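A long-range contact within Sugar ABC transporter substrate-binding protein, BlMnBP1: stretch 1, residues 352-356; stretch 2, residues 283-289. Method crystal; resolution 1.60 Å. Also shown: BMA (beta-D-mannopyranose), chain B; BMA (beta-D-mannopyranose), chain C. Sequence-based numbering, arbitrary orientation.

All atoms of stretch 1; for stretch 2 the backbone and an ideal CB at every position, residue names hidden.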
# COMPACT_ATOMS: atom_id res chain seq x y z
N LYS A 352 10.14 -10.21 -6.57
CA LYS A 352 11.42 -9.83 -7.17
C LYS A 352 11.22 -8.94 -8.40
O LYS A 352 12.06 -8.07 -8.68
CB LYS A 352 12.22 -11.10 -7.50
CG LYS A 352 13.55 -10.90 -8.18
CD LYS A 352 14.37 -12.22 -8.24
CE LYS A 352 13.77 -13.24 -9.19
NZ LYS A 352 14.06 -12.86 -10.63
N ASN A 353 10.10 -9.09 -9.09
CA ASN A 353 9.92 -8.42 -10.38
C ASN A 353 9.27 -7.05 -10.27
O ASN A 353 9.59 -6.14 -11.04
CB ASN A 353 9.12 -9.35 -11.29
CG ASN A 353 9.93 -10.52 -11.68
OD1 ASN A 353 11.15 -10.43 -11.69
ND2 ASN A 353 9.28 -11.64 -11.98
N GLU A 354 8.40 -6.89 -9.29
CA GLU A 354 7.71 -5.65 -9.04
C GLU A 354 8.40 -4.83 -7.98
O GLU A 354 7.77 -3.96 -7.37
CB GLU A 354 6.27 -5.97 -8.66
CG GLU A 354 5.55 -6.69 -9.77
CD GLU A 354 5.40 -5.83 -11.00
OE1 GLU A 354 5.04 -4.65 -10.86
OE2 GLU A 354 5.65 -6.35 -12.12
N GLY A 355 9.68 -5.12 -7.73
CA GLY A 355 10.47 -4.29 -6.84
C GLY A 355 10.06 -4.33 -5.39
O GLY A 355 10.19 -3.33 -4.70
N GLY A 356 9.57 -5.47 -4.90
CA GLY A 356 9.14 -5.58 -3.53
C GLY A 356 9.84 -6.69 -2.76
O GLY A 356 10.61 -7.48 -3.31
N UNK A 283 4.41 4.34 -2.77
CA UNK A 283 5.18 3.25 -2.22
C UNK A 283 6.18 2.70 -3.21
O UNK A 283 6.18 3.04 -4.39
CB UNK A 283 4.25 2.13 -1.75
N UNK A 284 7.05 1.82 -2.70
CA UNK A 284 8.17 1.29 -3.46
C UNK A 284 7.74 0.53 -4.70
O UNK A 284 8.53 0.39 -5.64
CB UNK A 284 9.01 0.38 -2.57
N UNK A 285 6.51 0.01 -4.70
CA UNK A 285 5.99 -0.69 -5.88
C UNK A 285 6.01 0.20 -7.12
O UNK A 285 6.01 -0.32 -8.24
CB UNK A 285 4.56 -1.18 -5.62
N UNK A 286 6.06 1.52 -6.95
CA UNK A 286 5.98 2.43 -8.08
C UNK A 286 7.31 2.59 -8.79
O UNK A 286 7.34 2.97 -9.97
CB UNK A 286 5.48 3.80 -7.62
N UNK A 287 8.42 2.26 -8.12
CA UNK A 287 9.73 2.48 -8.72
C UNK A 287 9.89 1.77 -10.05
O UNK A 287 10.22 2.43 -11.05
CB UNK A 287 10.83 2.02 -7.76
N UNK A 288 9.64 0.45 -10.17
CA UNK A 288 9.79 -0.18 -11.49
C UNK A 288 8.83 0.37 -12.53
O UNK A 288 9.17 0.42 -13.72
CB UNK A 288 9.59 -1.69 -11.37
N UNK A 289 7.64 0.79 -12.13
CA UNK A 289 6.69 1.33 -13.10
C UNK A 289 7.16 2.66 -13.65
O UNK A 289 6.91 2.99 -14.82
CB UNK A 289 5.31 1.49 -12.46
C1 BMA B . -2.18 0.80 -8.01
C2 BMA B . -3.31 1.02 -6.96
C3 BMA B . -2.69 1.11 -5.61
C4 BMA B . -1.69 -0.03 -5.37
C5 BMA B . -0.65 -0.08 -6.49
C6 BMA B . 0.30 -1.25 -6.31
O2 BMA B . -4.17 -0.12 -6.88
O3 BMA B . -3.65 1.10 -4.55
O4 BMA B . -1.05 0.22 -4.15
O5 BMA B . -1.34 -0.25 -7.73
O6 BMA B . -0.40 -2.49 -6.43
C1 BMA C . -2.04 0.45 -13.20
C2 BMA C . -0.81 0.15 -12.30
C3 BMA C . -1.29 -0.09 -10.87
C4 BMA C . -2.29 0.95 -10.45
C5 BMA C . -3.40 1.12 -11.49
C6 BMA C . -4.43 2.13 -11.07
O1 BMA C . -1.46 0.80 -14.42
O2 BMA C . 0.01 1.35 -12.27
O3 BMA C . -0.23 -0.12 -9.98
O4 BMA C . -2.89 0.58 -9.20
O5 BMA C . -2.81 1.48 -12.72
O6 BMA C . -5.58 1.89 -11.89

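Position 283 lies far from stretch 1. Its phi/psi of -75/171 is extended and open to most residues, and an ideal CB meets nothing of the other stretch. Stretch 1 therefore sets no preference. The residue is Gly 283. Its O accepts a hydrogen bond from N of position 286 at 3.0 Å, which closes a type I beta turn.

At position 284 the CA-to-CB bond points sideways. The ideal CB is 4.4 Å from Gly 355 O, so the nearest thing on offer is a backbone acceptor. A small side chain would suit, and so might a polar one. The residue is Ala 284. Its backbone does more than its methyl group: one water donates to Ala 284 O at 2.9 Å and to Gly 355 O at 2.6 Å. Two carbonyl oxygens, Ala 284 O and Gly 355 O, lie 4.2 Å apart and cannot bond directly, so the water joins them.

Position 285 has its CA nearest Gly 355 CA, at 5.8 Å. The CA-to-CB bond is again sideways, with the ideal CB 4.6 Å from Glu 354 O. On the side away from stretch 1 lie the two mannose units. A long side chain could reach them, and an aromatic ring suits a sugar well, though a polar chain is also possible. The residue is Trp 285, with chi1 in p. Its end leads away from stretch 1. One ring face packs on the chain B mannose, with Trp 285 CD2 3.4 Å from BMA C6. The backbone keeps the contact with stretch 1: Trp 285 CA is 4.0 Å from Glu 354 O.

Position 286 points away, and nothing of stretch 1 is near. Many residues would fit this view; the deposited one is Ala 286.

Position 287 points sideways with no contact. Its helical angles allow many side chains, and the residue is Val 287, chi1 t. Val 287 N donates a hydrogen bond to Ala 284 O at 3.1 Å.

Position 288 points toward stretch 1, where the chain leaves its helix at Glu 354. The ideal CB is 4.5 Å from Asn 353 O and 5.0 Å from Gly 355 N. A compact apolar side chain would suit, and phi of -63° also permits proline. The residue is Pro 288. Pro 288 CG packs 3.6 Å from Glu 354 O and 4.2 Å from Gly 355 N. The lack of a side chain at Gly 355 matters here: an ideal CB on Gly 355 would sit 3.2 Å from Pro 288 CD. Its positive phi also favours glycine.

At position 289 the CA-to-CB bond is sideways to stretch 1 and heads toward the chain C mannose; the carboxylate of Glu 354 lies off to one side, within reach of a long side chain through a water. A long polar side chain would suit, particularly one with a donor. The residue is Gln 289. A water accepts from Gln 289 NE2 at 2.9 Å and donates to Glu 354 OE1 and to Trp 285 O, both at 2.7 Å. The amide also grips the sugar: O2 of the chain C mannose donates to Gln 289 OE1 at 2.5 Å, and Gln 289 NE2 donates to O3 of the same sugar at 3.2 Å.

Stretch 2 283-289: GAWAVPQ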
# COMPACT_ATOMS: atom_id res chain seq x y z
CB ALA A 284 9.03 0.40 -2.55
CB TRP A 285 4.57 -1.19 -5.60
CG TRP A 285 3.70 -0.07 -5.21
CD1 TRP A 285 3.39 0.33 -3.95
CD2 TRP A 285 3.01 0.83 -6.09
NE1 TRP A 285 2.56 1.42 -3.99
CE2 TRP A 285 2.33 1.76 -5.29
CE3 TRP A 285 2.92 0.95 -7.48
CZ2 TRP A 285 1.57 2.78 -5.81
CZ3 TRP A 285 2.17 1.98 -8.01
CH2 TRP A 285 1.49 2.86 -7.18
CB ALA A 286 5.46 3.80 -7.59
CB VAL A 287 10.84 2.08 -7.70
CG1 VAL A 287 12.21 2.22 -8.32
CG2 VAL A 287 10.74 2.95 -6.47
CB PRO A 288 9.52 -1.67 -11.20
CG PRO A 288 8.64 -1.67 -9.98
CD PRO A 288 9.23 -0.52 -9.14
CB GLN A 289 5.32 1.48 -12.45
CG GLN A 289 4.68 0.18 -12.04
CD GLN A 289 3.25 0.35 -11.54
OE1 GLN A 289 2.53 1.26 -11.93
NE2 GLN A 289 2.84 -0.54 -10.65
O HOH W 1 11.08 -1.04 -5.47
O HOH W 2 4.71 -2.38 -9.44
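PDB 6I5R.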